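Local coordinates for protein PrgA (Enterococcus faecalis, PDB 6Z9K) that reaches far outside the cell to provide surface exclusion against unwanted conjugation, here represented by its CAP domain, at residues P20-Y26 with E34-E39; N58-D64 with G156-Y161; K73-S77 with I103-W107. One frame throughout, in Å; residues are numbered along the deposited sequence.

Contact 1: P20-Y26 with E34-E39; sequences PKFSADY and EIATLE
Y26 and E39 supply the inner polar link between segment 20-26, a loop that runs into helix 26-29, and the helical segment 34-39. The tyrosine hydroxyl OH donates to E39 OE2 over 2.6 Å, reaching the oxygen on its anti side, 22° out of the carboxylate plane. OE2 itself lies at the ring edge in the plane of the tyrosine, while the carboxylate as a whole stands almost perpendicular to that ring. The same OE2 is hydrogen-bonded to Y183 OH, so two hydroxyls grip one oxygen, which would be expected to steady a negative charge there. A second polar link, the salt bridge K21 NZ to E34 OE2 at 2.8 Å, lies nearer the surface. K21 reaches it with an extended chain that crosses the glutamate at about a right angle, and its ammonium meets the anti lone pair of OE2. E34 OE1 is held by the backbone N of S31, so both oxygens of the carboxylate are engaged.

Between these two bonds the packing is mostly apolar, with L38 at its centre. A first torsion of -179° sets L38 CG opposite its own backbone N and directs the CD2 methyl over one face of Y26, a CH-pi contact 3.9 Å from the ring centroid. That methyl also touches the ring edge of F22, with L38 CD2 4.4 Å from F22 CD1. The other branch, CD1, packs against the backbone of P20 and K21, 3.8 Å from K21 C. I35 CG2 meets the edge of the tyrosine, 4.1 Å from Y26 CE1.

This chain reversal near the start of the CAP-domain piece packs a loop against helix 32-45. F22 stacks edge-to-face on F176, and F22 and Y26 both touch L186 of helix 184-189.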
ATOM      1  N   PRO A  20      19.370  -5.311  -7.873  1.00 18.13           N
ATOM      2  CA  PRO A  20      20.615  -5.163  -7.131  1.00 18.89           C
ATOM      3  C   PRO A  20      20.809  -3.746  -6.612  1.00 18.23           C
ATOM      4  O   PRO A  20      20.358  -2.787  -7.262  1.00 18.16           O
ATOM      5  CB  PRO A  20      21.700  -5.511  -8.169  1.00 19.08           C
ATOM      6  CG  PRO A  20      20.978  -6.293  -9.236  1.00 18.81           C
ATOM      7  CD  PRO A  20      19.588  -5.667  -9.276  1.00 18.20           C
ATOM      8  N   LYS A  21      21.398  -3.635  -5.425  1.00 18.03           N
ATOM      9  CA  LYS A  21      21.735  -2.364  -4.749  1.00 18.82           C
ATOM     10  C   LYS A  21      20.507  -1.669  -4.206  1.00 18.08           C
ATOM     11  O   LYS A  21      20.641  -0.581  -3.672  1.00 18.06           O
ATOM     12  CB  LYS A  21      22.499  -1.399  -5.660  1.00 19.27           C
ATOM     13  CG  LYS A  21      23.712  -2.031  -6.291  1.00 20.14           C
ATOM     14  CD  LYS A  21      24.523  -0.990  -6.987  1.00 20.83           C
ATOM     15  CE  LYS A  21      25.523  -1.607  -7.907  1.00 21.57           C
ATOM     16  NZ  LYS A  21      26.314  -0.598  -8.647  1.00 21.87           N
ATOM     17  N   PHE A  22      19.377  -2.349  -4.108  1.00 17.25           N
ATOM     18  CA  PHE A  22      18.192  -1.745  -3.471  1.00 17.56           C
ATOM     19  C   PHE A  22      18.407  -1.564  -1.972  1.00 18.27           C
ATOM     20  O   PHE A  22      19.040  -2.405  -1.331  1.00 18.64           O
ATOM     21  CB  PHE A  22      16.947  -2.581  -3.755  1.00 17.03           C
ATOM     22  CG  PHE A  22      15.667  -1.875  -3.346  1.00 16.71           C
ATOM     23  CD1 PHE A  22      15.256  -0.717  -3.991  1.00 16.75           C
ATOM     24  CD2 PHE A  22      14.867  -2.356  -2.322  1.00 17.93           C
ATOM     25  CE1 PHE A  22      14.063  -0.089  -3.651  1.00 17.25           C
ATOM     26  CE2 PHE A  22      13.718  -1.677  -1.933  1.00 17.16           C
ATOM     27  CZ  PHE A  22      13.304  -0.583  -2.633  1.00 16.85           C
ATOM     28  N   SER A  23      17.909  -0.447  -1.438  1.00 17.95           N
ATOM     29  CA  SER A  23      17.892  -0.145   0.009  1.00 18.64           C
ATOM     30  C   SER A  23      16.828   0.910   0.245  1.00 18.58           C
ATOM     31  O   SER A  23      16.345   1.477  -0.746  1.00 20.40           O
ATOM     32  CB  SER A  23      19.228   0.338   0.499  1.00 19.67           C
ATOM     33  OG  SER A  23      19.497   1.622  -0.027  1.00 21.31           O
ATOM     34  N   ALA A  24      16.446   1.096   1.499  1.00 20.01           N
ATOM     35  CA  ALA A  24      15.381   2.040   1.865  1.00 20.21           C
ATOM     36  C   ALA A  24      15.843   3.479   1.574  1.00 22.60           C
ATOM     37  O   ALA A  24      14.973   4.347   1.492  1.00 23.77           O
ATOM     38  CB  ALA A  24      15.022   1.833   3.313  1.00 20.95           C
ATOM     39  N   ASP A  25      17.130   3.686   1.310  1.00 23.48           N
ATOM     40  CA  ASP A  25      17.673   5.057   1.117  1.00 25.33           C
ATOM     41  C   ASP A  25      18.576   5.058  -0.109  1.00 23.48           C
ATOM     42  O   ASP A  25      19.567   5.826  -0.140  1.00 23.97           O
ATOM     43  CB  ASP A  25      18.375   5.531   2.393  1.00 27.96           C
ATOM     44  CG  ASP A  25      19.463   4.625   2.902  1.00 32.06           C
ATOM     45  OD1 ASP A  25      19.607   3.536   2.324  1.00 34.12           O
ATOM     46  OD2 ASP A  25      20.211   5.049   3.845  1.00 38.74           O
ATOM     47  N   TYR A  26      18.245   4.274  -1.127  1.00 20.64           N
ATOM     48  CA  TYR A  26      19.122   4.145  -2.317  1.00 20.11           C
ATOM     49  C   TYR A  26      19.322   5.531  -2.968  1.00 20.74           C
ATOM     50  O   TYR A  26      20.336   5.743  -3.666  1.00 19.77           O
ATOM     51  CB  TYR A  26      18.583   3.100  -3.292  1.00 19.75           C
ATOM     52  CG  TYR A  26      17.394   3.494  -4.144  1.00 19.18           C
ATOM     53  CD1 TYR A  26      17.547   4.289  -5.277  1.00 19.10           C
ATOM     54  CD2 TYR A  26      16.145   2.971  -3.872  1.00 18.26           C
ATOM     55  CE1 TYR A  26      16.464   4.623  -6.074  1.00 20.45           C
ATOM     56  CE2 TYR A  26      15.047   3.317  -4.656  1.00 18.57           C
ATOM     57  CZ  TYR A  26      15.216   4.124  -5.768  1.00 19.09           C
ATOM     58  OH  TYR A  26      14.144   4.423  -6.579  1.00 20.26           O
ATOM     59  N   GLU A  34      23.990   4.962 -10.917  1.00 23.12           N
ATOM     60  CA  GLU A  34      23.462   3.723 -10.271  1.00 22.06           C
ATOM     61  C   GLU A  34      21.959   3.872 -10.001  1.00 21.24           C
ATOM     62  O   GLU A  34      21.231   2.869 -10.082  1.00 22.26           O
ATOM     63  CB  GLU A  34      24.101   3.489  -8.910  1.00 22.19           C
ATOM     64  CG  GLU A  34      25.536   3.060  -9.018  1.00 23.67           C
ATOM     65  CD  GLU A  34      26.227   2.966  -7.663  1.00 25.24           C
ATOM     66  OE1 GLU A  34      26.287   3.985  -6.950  1.00 26.11           O
ATOM     67  OE2 GLU A  34      26.688   1.830  -7.299  1.00 26.98           O
ATOM     68  N   ILE A  35      21.500   5.049  -9.586  1.00 21.58           N
ATOM     69  CA  ILE A  35      20.035   5.279  -9.372  1.00 21.29           C
ATOM     70  C   ILE A  35      19.300   5.032 -10.693  1.00 21.85           C
ATOM     71  O   ILE A  35      18.278   4.316 -10.686  1.00 21.51           O
ATOM     72  CB  ILE A  35      19.755   6.684  -8.824  1.00 21.11           C
ATOM     73  CG1 ILE A  35      20.277   6.815  -7.389  1.00 21.18           C
ATOM     74  CG2 ILE A  35      18.241   6.993  -8.906  1.00 20.46           C
ATOM     75  CD1 ILE A  35      20.398   8.183  -6.891  1.00 22.71           C
ATOM     76  N   ALA A  36      19.761   5.614 -11.787  1.00 22.60           N
ATOM     77  CA  ALA A  36      19.097   5.499 -13.097  1.00 23.81           C
ATOM     78  C   ALA A  36      19.001   4.014 -13.446  1.00 23.79           C
ATOM     79  O   ALA A  36      17.945   3.549 -13.941  1.00 24.40           O
ATOM     80  CB  ALA A  36      19.815   6.307 -14.146  1.00 25.10           C
ATOM     81  N   THR A  37      20.109   3.288 -13.275  1.00 22.37           N
ATOM     82  CA  THR A  37      20.213   1.857 -13.646  1.00 21.78           C
ATOM     83  C   THR A  37      19.256   1.047 -12.782  1.00 20.91           C
ATOM     84  O   THR A  37      18.521   0.220 -13.316  1.00 21.45           O
ATOM     85  CB  THR A  37      21.662   1.365 -13.479  1.00 22.12           C
ATOM     86  OG1 THR A  37      22.474   2.002 -14.474  1.00 23.71           O
ATOM     87  CG2 THR A  37      21.781  -0.126 -13.614  1.00 22.32           C
ATOM     88  N   LEU A  38      19.234   1.309 -11.482  1.00 20.47           N
ATOM     89  CA  LEU A  38      18.365   0.592 -10.521  1.00 19.05           C
ATOM     90  C   LEU A  38      16.905   0.777 -10.919  1.00 19.61           C
ATOM     91  O   LEU A  38      16.135  -0.236 -10.902  1.00 18.15           O
ATOM     92  CB  LEU A  38      18.601   1.071  -9.093  1.00 18.63           C
ATOM     93  CG  LEU A  38      17.777   0.399  -7.989  1.00 18.81           C
ATOM     94  CD1 LEU A  38      18.517   0.447  -6.667  1.00 19.90           C
ATOM     95  CD2 LEU A  38      16.420   1.073  -7.807  1.00 18.36           C
ATOM     96  N   GLU A  39      16.516   2.026 -11.168  1.00 19.64           N
ATOM     97  CA  GLU A  39      15.091   2.311 -11.431  1.00 19.73           C
ATOM     98  C   GLU A  39      14.705   1.699 -12.779  1.00 20.80           C
ATOM     99  O   GLU A  39      13.615   1.079 -12.872  1.00 20.16           O
ATOM    100  CB  GLU A  39      14.832   3.801 -11.317  1.00 20.41           C
ATOM    101  CG  GLU A  39      15.086   4.324  -9.934  1.00 20.07           C
ATOM    102  CD  GLU A  39      14.602   5.728  -9.662  1.00 22.38           C
ATOM    103  OE1 GLU A  39      14.337   6.459 -10.664  1.00 23.71           O
ATOM    104  OE2 GLU A  39      14.580   6.091  -8.495  1.00 22.27           O
TER

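Contact 2: N58-D64 with G156-Y161; sequences NKDVMWD and GKVSKY
W63 and V158 form the hydrogen-bonded pair of a short antiparallel ladder: W63 N donates to V158 O at 2.9 Å, and V158 N returns a bond to W63 O at 3.0 Å. The non-hydrogen-bonded pairs M62-S159 and D64-K157 flank it. On their face the chain of M62 bends at its second torsion, bringing SD to 3.7 Å from S159 CB, and a further bend at the third lays CE against the backbone of V158 and S159.

Beyond S159 the second chain turns into a helix, and here the ladder gives way to a different use of backbone groups. The first N-H groups of that helix point at carbonyls of the other segment. K160 N reaches V61 O over 2.8 Å, nearly along the C=O axis, whereas Y161 N approaches N58 O at 3.2 Å from above the carbonyl plane. S159 is the N-cap, its OG accepting from T162 N.

Side chains then cover this junction. K160 lays CB over the five-membered ring of W63 in a CH-pi contact, and its extended chain then passes obliquely across the N58 amide, with K160 CD 3.7 Å from N58 OD1. K59 runs alongside Y161, pointing the same way. With K59 CG anti to its carbonyl carbon (chi1 -78°) and the chain straight beyond, CE comes to rest over the ring centre, 3.7 Å from the Y161 centroid, and NZ adds a cation-pi contact at 4.9 Å from it.

Outer partners position the two lysines: E56 forms a salt bridge with K59, and E75 of helix 70-90 does so with K160. Y161 meets F49 edge-to-face. The two-stranded sheet bridges helices 160-176 and 70-90: W63 and V158 rest on L163, and W63 also packs on Q72, E75 and L76.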
ATOM      1  N   ASN A  58     -10.985 -13.432 -10.829  1.00 39.13           N
ATOM      2  CA  ASN A  58     -11.103 -12.173 -10.050  1.00 36.70           C
ATOM      3  C   ASN A  58     -11.525 -11.035 -10.989  1.00 34.41           C
ATOM      4  O   ASN A  58     -11.912  -9.984 -10.485  1.00 35.27           O
ATOM      5  CB  ASN A  58      -9.796 -11.883  -9.312  1.00 36.19           C
ATOM      6  CG  ASN A  58      -9.631 -12.731  -8.071  1.00 36.40           C
ATOM      7  OD1 ASN A  58     -10.577 -13.363  -7.627  1.00 41.73           O
ATOM      8  ND2 ASN A  58      -8.454 -12.730  -7.480  1.00 36.20           N
ATOM      9  N   LYS A  59     -11.427 -11.212 -12.301  1.00 35.95           N
ATOM     10  CA  LYS A  59     -11.779 -10.144 -13.274  1.00 36.90           C
ATOM     11  C   LYS A  59     -13.297  -9.971 -13.319  1.00 39.80           C
ATOM     12  O   LYS A  59     -13.715  -8.946 -13.825  1.00 38.30           O
ATOM     13  CB  LYS A  59     -11.237 -10.441 -14.672  1.00 39.62           C
ATOM     14  CG  LYS A  59      -9.762 -10.169 -14.851  1.00 39.09           C
ATOM     15  CD  LYS A  59      -9.281 -10.377 -16.269  1.00 41.35           C
ATOM     16  CE  LYS A  59      -7.786 -10.214 -16.429  1.00 41.56           C
ATOM     17  NZ  LYS A  59      -7.304 -10.765 -17.723  1.00 42.02           N
ATOM     18  N   ASP A  60     -14.055 -10.951 -12.814  1.00 43.27           N
ATOM     19  CA  ASP A  60     -15.545 -10.941 -12.762  1.00 45.47           C
ATOM     20  C   ASP A  60     -16.009 -10.857 -11.311  1.00 45.05           C
ATOM     21  O   ASP A  60     -17.242 -10.955 -11.060  1.00 43.17           O
ATOM     22  CB  ASP A  60     -16.113 -12.157 -13.500  1.00 49.99           C
ATOM     23  CG  ASP A  60     -15.842 -12.117 -14.994  1.00 53.60           C
ATOM     24  OD1 ASP A  60     -15.845 -11.000 -15.552  1.00 56.13           O
ATOM     25  OD2 ASP A  60     -15.598 -13.199 -15.595  1.00 58.36           O
ATOM     26  N   VAL A  61     -15.097 -10.635 -10.364  1.00 42.17           N
ATOM     27  CA  VAL A  61     -15.506 -10.297  -8.970  1.00 40.85           C
ATOM     28  C   VAL A  61     -15.546  -8.770  -8.844  1.00 39.54           C
ATOM     29  O   VAL A  61     -14.475  -8.131  -8.827  1.00 38.95           O
ATOM     30  CB  VAL A  61     -14.604 -10.950  -7.909  1.00 40.21           C
ATOM     31  CG1 VAL A  61     -15.082 -10.616  -6.504  1.00 40.22           C
ATOM     32  CG2 VAL A  61     -14.521 -12.453  -8.089  1.00 42.84           C
ATOM     33  N   MET A  62     -16.737  -8.178  -8.768  1.00 37.54           N
ATOM     34  CA  MET A  62     -16.883  -6.711  -8.766  1.00 36.74           C
ATOM     35  C   MET A  62     -17.059  -6.245  -7.320  1.00 36.52           C
ATOM     36  O   MET A  62     -17.916  -6.778  -6.593  1.00 39.67           O
ATOM     37  CB  MET A  62     -18.046  -6.254  -9.650  1.00 39.50           C
ATOM     38  CG  MET A  62     -17.955  -6.756 -11.072  1.00 39.64           C
ATOM     39  SD  MET A  62     -16.368  -6.329 -11.869  1.00 41.32           S
ATOM     40  CE  MET A  62     -16.522  -4.546 -11.941  1.00 37.32           C
ATOM     41  N   TRP A  63     -16.259  -5.261  -6.915  1.00 35.13           N
ATOM     42  CA  TRP A  63     -16.286  -4.639  -5.577  1.00 33.19           C
ATOM     43  C   TRP A  63     -16.842  -3.224  -5.674  1.00 35.43           C
ATOM     44  O   TRP A  63     -16.406  -2.461  -6.531  1.00 35.72           O
ATOM     45  CB  TRP A  63     -14.858  -4.622  -5.009  1.00 31.46           C
ATOM     46  CG  TRP A  63     -14.386  -5.955  -4.530  1.00 30.34           C
ATOM     47  CD1 TRP A  63     -14.862  -7.193  -4.831  1.00 32.28           C
ATOM     48  CD2 TRP A  63     -13.300  -6.151  -3.630  1.00 29.98           C
ATOM     49  NE1 TRP A  63     -14.182  -8.143  -4.123  1.00 31.88           N
ATOM     50  CE2 TRP A  63     -13.204  -7.530  -3.395  1.00 30.33           C
ATOM     51  CE3 TRP A  63     -12.462  -5.265  -2.942  1.00 28.23           C
ATOM     52  CZ2 TRP A  63     -12.228  -8.053  -2.556  1.00 30.91           C
ATOM     53  CZ3 TRP A  63     -11.476  -5.787  -2.141  1.00 29.00           C
ATOM     54  CH2 TRP A  63     -11.386  -7.160  -1.933  1.00 29.83           C
ATOM     55  N   ASP A  64     -17.746  -2.872  -4.761  1.00 38.20           N
ATOM     56  CA  ASP A  64     -18.306  -1.511  -4.672  1.00 39.79           C
ATOM     57  C   ASP A  64     -17.412  -0.763  -3.686  1.00 35.97           C
ATOM     58  O   ASP A  64     -17.500  -1.082  -2.535  1.00 39.97           O
ATOM     59  CB  ASP A  64     -19.776  -1.646  -4.263  1.00 44.35           C
ATOM     60  CG  ASP A  64     -20.566  -0.359  -4.333  1.00 47.48           C
ATOM     61  OD1 ASP A  64     -19.923   0.722  -4.264  1.00 46.47           O
ATOM     62  OD2 ASP A  64     -21.827  -0.460  -4.469  1.00 53.44           O
ATOM     63  N   GLY A 156     -19.504   3.108  -9.081  1.00 45.39           N
ATOM     64  CA  GLY A 156     -18.737   2.852  -7.850  1.00 43.23           C
ATOM     65  C   GLY A 156     -18.073   1.478  -7.819  1.00 41.34           C
ATOM     66  O   GLY A 156     -17.523   1.152  -6.742  1.00 40.43           O
ATOM     67  N   LYS A 157     -18.120   0.681  -8.893  1.00 38.39           N
ATOM     68  CA  LYS A 157     -17.624  -0.720  -8.869  1.00 38.89           C
ATOM     69  C   LYS A 157     -16.348  -0.880  -9.709  1.00 36.22           C
ATOM     70  O   LYS A 157     -16.125  -0.088 -10.629  1.00 37.51           O
ATOM     71  CB  LYS A 157     -18.698  -1.700  -9.329  1.00 41.72           C
ATOM     72  CG  LYS A 157     -19.918  -1.765  -8.420  1.00 44.27           C
ATOM     73  CD  LYS A 157     -21.001  -2.583  -9.045  1.00 49.62           C
ATOM     74  CE  LYS A 157     -22.183  -2.796  -8.125  1.00 51.30           C
ATOM     75  NZ  LYS A 157     -22.649  -4.201  -8.206  1.00 55.48           N
ATOM     76  N   VAL A 158     -15.519  -1.854  -9.338  1.00 33.91           N
ATOM     77  CA  VAL A 158     -14.182  -2.144  -9.947  1.00 31.59           C
ATOM     78  C   VAL A 158     -13.858  -3.592  -9.596  1.00 29.59           C
ATOM     79  O   VAL A 158     -14.225  -4.017  -8.499  1.00 28.61           O
ATOM     80  CB  VAL A 158     -13.065  -1.164  -9.505  1.00 32.29           C
ATOM     81  CG1 VAL A 158     -12.895  -1.069  -8.013  1.00 32.63           C
ATOM     82  CG2 VAL A 158     -11.733  -1.518 -10.103  1.00 31.27           C
ATOM     83  N   SER A 159     -13.211  -4.337 -10.487  1.00 28.32           N
ATOM     84  CA  SER A 159     -12.981  -5.773 -10.227  1.00 28.31           C
ATOM     85  C   SER A 159     -11.880  -5.896  -9.191  1.00 27.34           C
ATOM     86  O   SER A 159     -11.014  -4.998  -9.111  1.00 27.46           O
ATOM     87  CB  SER A 159     -12.657  -6.570 -11.447  1.00 28.91           C
ATOM     88  OG  SER A 159     -11.319  -6.411 -11.833  1.00 28.15           O
ATOM     89  N   LYS A 160     -11.933  -6.980  -8.440  1.00 28.16           N
ATOM     90  CA  LYS A 160     -10.903  -7.368  -7.466  1.00 28.20           C
ATOM     91  C   LYS A 160      -9.558  -7.487  -8.196  1.00 26.31           C
ATOM     92  O   LYS A 160      -8.539  -7.006  -7.694  1.00 24.93           O
ATOM     93  CB  LYS A 160     -11.328  -8.696  -6.851  1.00 31.30           C
ATOM     94  CG  LYS A 160     -10.308  -9.359  -5.955  1.00 33.04           C
ATOM     95  CD  LYS A 160     -10.870 -10.529  -5.248  1.00 35.29           C
ATOM     96  CE  LYS A 160      -9.984 -10.945  -4.114  1.00 38.54           C
ATOM     97  NZ  LYS A 160     -10.671 -11.969  -3.297  1.00 40.66           N
ATOM     98  N   TYR A 161      -9.566  -8.047  -9.395  1.00 26.51           N
ATOM     99  CA  TYR A 161      -8.342  -8.150 -10.231  1.00 26.12           C
ATOM    100  C   TYR A 161      -7.740  -6.755 -10.403  1.00 24.30           C
ATOM    101  O   TYR A 161      -6.545  -6.548 -10.174  1.00 23.73           O
ATOM    102  CB  TYR A 161      -8.661  -8.786 -11.588  1.00 28.17           C
ATOM    103  CG  TYR A 161      -7.497  -8.737 -12.537  1.00 30.80           C
ATOM    104  CD1 TYR A 161      -7.274  -7.626 -13.338  1.00 32.19           C
ATOM    105  CD2 TYR A 161      -6.572  -9.762 -12.580  1.00 33.81           C
ATOM    106  CE1 TYR A 161      -6.169  -7.537 -14.170  1.00 34.22           C
ATOM    107  CE2 TYR A 161      -5.463  -9.697 -13.418  1.00 33.97           C
ATOM    108  CZ  TYR A 161      -5.271  -8.588 -14.227  1.00 34.72           C
ATOM    109  OH  TYR A 161      -4.162  -8.508 -15.052  1.00 38.41           O
TER

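Contact 3: K73-S77 with I103-W107; sequences KKELS and IKFAW
K73 lies across one face of the indole of W107. A first torsion of -65°, with every later one near 180°, lays CE over the five-membered ring in a CH-pi contact, 3.8 Å from its centroid and 10° off the normal. NZ follows at 4.3 Å from that centroid in a cation-pi contact.

I103 packs against the base of K73 and against K74. Its CG2 touches K73 CB at 3.9 Å, while CD1 presses against K74 CE at 3.5 Å, tighter than usual; K74 holds its own charge in a salt bridge with D100. The two helical segments cross nearly perpendicularly, at 93°, with their axes 11.1 Å apart. Helices packed about a central antiparallel sheet are the mark of the alpha-beta-alpha sandwich of CAP domains, and both helices here also touch edge strand 196-202: L76 rests on V199 and L201, W107 on S200 and L201.

One water joins the helices through polar atoms. It donates to K73 O at 2.6 Å, accepts from W107 NE1 at 3.0 Å in the plane of the indole, and is hydrogen-bonded to S77 OG at 2.7 Å, an atom that also pairs with V199 N.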
ATOM      1  N   LYS A  73     -12.630  -5.639   3.026  1.00 21.13           N
ATOM      2  CA  LYS A  73     -11.648  -4.657   3.574  1.00 20.83           C
ATOM      3  C   LYS A  73     -10.431  -5.404   4.114  1.00 20.74           C
ATOM      4  O   LYS A  73      -9.265  -4.940   3.880  1.00 19.07           O
ATOM      5  CB  LYS A  73     -12.295  -3.820   4.683  1.00 20.86           C
ATOM      6  CG  LYS A  73     -13.410  -2.942   4.179  1.00 21.96           C
ATOM      7  CD  LYS A  73     -14.009  -2.041   5.244  1.00 21.86           C
ATOM      8  CE  LYS A  73     -14.921  -1.032   4.593  1.00 23.58           C
ATOM      9  NZ  LYS A  73     -15.642  -0.253   5.604  1.00 25.44           N
ATOM     10  N   LYS A  74     -10.641  -6.483   4.869  1.00 21.36           N
ATOM     11  CA  LYS A  74      -9.499  -7.200   5.464  1.00 21.77           C
ATOM     12  C   LYS A  74      -8.666  -7.800   4.330  1.00 21.48           C
ATOM     13  O   LYS A  74      -7.449  -7.631   4.359  1.00 19.75           O
ATOM     14  CB  LYS A  74      -9.939  -8.228   6.493  1.00 25.62           C
ATOM     15  CG  LYS A  74      -8.775  -8.863   7.267  1.00 28.61           C
ATOM     16  CD  LYS A  74      -9.160  -9.231   8.704  1.00 33.99           C
ATOM     17  CE  LYS A  74      -9.439  -7.980   9.533  1.00 34.67           C
ATOM     18  NZ  LYS A  74      -9.633  -8.229  10.988  1.00 39.02           N
ATOM     19  N   GLU A  75      -9.291  -8.371   3.296  1.00 21.57           N
ATOM     20  CA  GLU A  75      -8.542  -8.986   2.167  1.00 23.59           C
ATOM     21  C   GLU A  75      -7.660  -7.928   1.512  1.00 21.54           C
ATOM     22  O   GLU A  75      -6.506  -8.234   1.177  1.00 20.24           O
ATOM     23  CB  GLU A  75      -9.460  -9.575   1.101  1.00 28.13           C
ATOM     24  CG  GLU A  75     -10.112 -10.877   1.487  1.00 33.63           C
ATOM     25  CD  GLU A  75     -11.074 -11.362   0.402  1.00 37.48           C
ATOM     26  OE1 GLU A  75     -12.258 -11.662   0.734  1.00 45.89           O
ATOM     27  OE2 GLU A  75     -10.641 -11.358  -0.792  1.00 42.04           O
ATOM     28  N   LEU A  76      -8.216  -6.762   1.242  1.00 20.30           N
ATOM     29  CA  LEU A  76      -7.515  -5.654   0.570  1.00 19.83           C
ATOM     30  C   LEU A  76      -6.278  -5.265   1.373  1.00 18.14           C
ATOM     31  O   LEU A  76      -5.215  -5.118   0.760  1.00 17.58           O
ATOM     32  CB  LEU A  76      -8.468  -4.483   0.399  1.00 21.25           C
ATOM     33  CG  LEU A  76      -7.999  -3.397  -0.558  1.00 22.94           C
ATOM     34  CD1 LEU A  76      -7.937  -3.920  -1.986  1.00 24.62           C
ATOM     35  CD2 LEU A  76      -8.843  -2.131  -0.420  1.00 24.35           C
ATOM     36  N   SER A  77      -6.407  -5.144   2.686  1.00 16.43           N
ATOM     37  CA  SER A  77      -5.276  -4.749   3.558  1.00 15.59           C
ATOM     38  C   SER A  77      -4.248  -5.891   3.631  1.00 16.13           C
ATOM     39  O   SER A  77      -3.055  -5.585   3.548  1.00 15.71           O
ATOM     40  CB  SER A  77      -5.753  -4.377   4.931  1.00 15.94           C
ATOM     41  OG  SER A  77      -6.352  -3.080   4.916  1.00 16.11           O
ATOM     42  N   ILE A 103      -7.553  -0.990   9.817  1.00 16.03           N
ATOM     43  CA  ILE A 103      -8.621  -0.942   8.772  1.00 16.14           C
ATOM     44  C   ILE A 103      -9.560   0.225   9.071  1.00 15.49           C
ATOM     45  O   ILE A 103      -9.848   1.025   8.192  1.00 15.43           O
ATOM     46  CB  ILE A 103      -9.325  -2.288   8.707  1.00 17.57           C
ATOM     47  CG1 ILE A 103      -8.346  -3.344   8.203  1.00 18.67           C
ATOM     48  CG2 ILE A 103     -10.561  -2.233   7.825  1.00 18.73           C
ATOM     49  CD1 ILE A 103      -8.917  -4.752   8.337  1.00 19.24           C
ATOM     50  N   LYS A 104     -10.026   0.328  10.297  1.00 16.13           N
ATOM     51  CA  LYS A 104     -11.020   1.377  10.649  1.00 17.47           C
ATOM     52  C   LYS A 104     -10.373   2.732  10.450  1.00 16.72           C
ATOM     53  O   LYS A 104     -11.052   3.641   9.942  1.00 17.03           O
ATOM     54  CB  LYS A 104     -11.540   1.235  12.087  1.00 18.94           C
ATOM     55  CG  LYS A 104     -12.564   2.294  12.493  1.00 21.56           C
ATOM     56  CD  LYS A 104     -13.058   2.078  13.881  1.00 25.89           C
ATOM     57  CE  LYS A 104     -13.931   3.194  14.404  1.00 28.62           C
ATOM     58  NZ  LYS A 104     -13.224   4.501  14.512  1.00 28.79           N
ATOM     59  N   PHE A 105      -9.126   2.897  10.854  1.00 15.60           N
ATOM     60  CA  PHE A 105      -8.436   4.187  10.731  1.00 14.77           C
ATOM     61  C   PHE A 105      -8.355   4.516   9.248  1.00 14.51           C
ATOM     62  O   PHE A 105      -8.720   5.666   8.822  1.00 14.18           O
ATOM     63  CB  PHE A 105      -7.069   4.129  11.405  1.00 15.06           C
ATOM     64  CG  PHE A 105      -6.231   5.370  11.376  1.00 14.47           C
ATOM     65  CD1 PHE A 105      -6.745   6.651  11.197  1.00 15.15           C
ATOM     66  CD2 PHE A 105      -4.876   5.224  11.624  1.00 13.72           C
ATOM     67  CE1 PHE A 105      -5.922   7.753  11.251  1.00 14.80           C
ATOM     68  CE2 PHE A 105      -4.059   6.328  11.653  1.00 14.87           C
ATOM     69  CZ  PHE A 105      -4.573   7.579  11.461  1.00 14.79           C
ATOM     70  N   ALA A 106      -7.884   3.565   8.435  1.00 13.77           N
ATOM     71  CA  ALA A 106      -7.752   3.839   6.988  1.00 13.64           C
ATOM     72  C   ALA A 106      -9.095   4.245   6.349  1.00 13.24           C
ATOM     73  O   ALA A 106      -9.148   5.206   5.531  1.00 13.36           O
ATOM     74  CB  ALA A 106      -7.207   2.627   6.271  1.00 13.01           C
ATOM     75  N   TRP A 107     -10.185   3.542   6.695  1.00 14.39           N
ATOM     76  CA  TRP A 107     -11.499   3.804   6.060  1.00 14.77           C
ATOM     77  C   TRP A 107     -12.057   5.134   6.575  1.00 14.94           C
ATOM     78  O   TRP A 107     -12.799   5.790   5.803  1.00 14.95           O
ATOM     79  CB  TRP A 107     -12.422   2.585   6.196  1.00 15.90           C
ATOM     80  CG  TRP A 107     -11.988   1.548   5.206  1.00 16.77           C
ATOM     81  CD1 TRP A 107     -11.148   0.490   5.449  1.00 16.95           C
ATOM     82  CD2 TRP A 107     -12.270   1.520   3.793  1.00 17.76           C
ATOM     83  NE1 TRP A 107     -10.940  -0.222   4.293  1.00 18.66           N
ATOM     84  CE2 TRP A 107     -11.601   0.402   3.259  1.00 18.02           C
ATOM     85  CE3 TRP A 107     -13.047   2.305   2.936  1.00 19.99           C
ATOM     86  CZ2 TRP A 107     -11.699   0.055   1.905  1.00 18.72           C
ATOM     87  CZ3 TRP A 107     -13.112   1.979   1.597  1.00 20.16           C
ATOM     88  CH2 TRP A 107     -12.466   0.854   1.097  1.00 19.96           C
TER
HETATM   89  O   HOH W   1      -8.872  -2.368   4.345  1.00 19.40           O

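From the N terminus, contact 1 closes first, over a short local loop that brings helix 32-45 back against residues 20-26. It finishes before the others begin and lies on the opposite side of the chain's centre, its nearest atoms about 20 Å from contact 2 and about 18 Å from contact 3. Contact 2 then opens at 58-64 and closes only at 156-161, a long loop inside which contact 3 is nested, from helix 70-90 to helix 100-112. These two touch: W63 CZ3 packs 4.0 Å from L76 CD1. Helix 70-90 is therefore shared, tied at one flank to the two-stranded sheet and helix 160-176 and at another to helix 100-112.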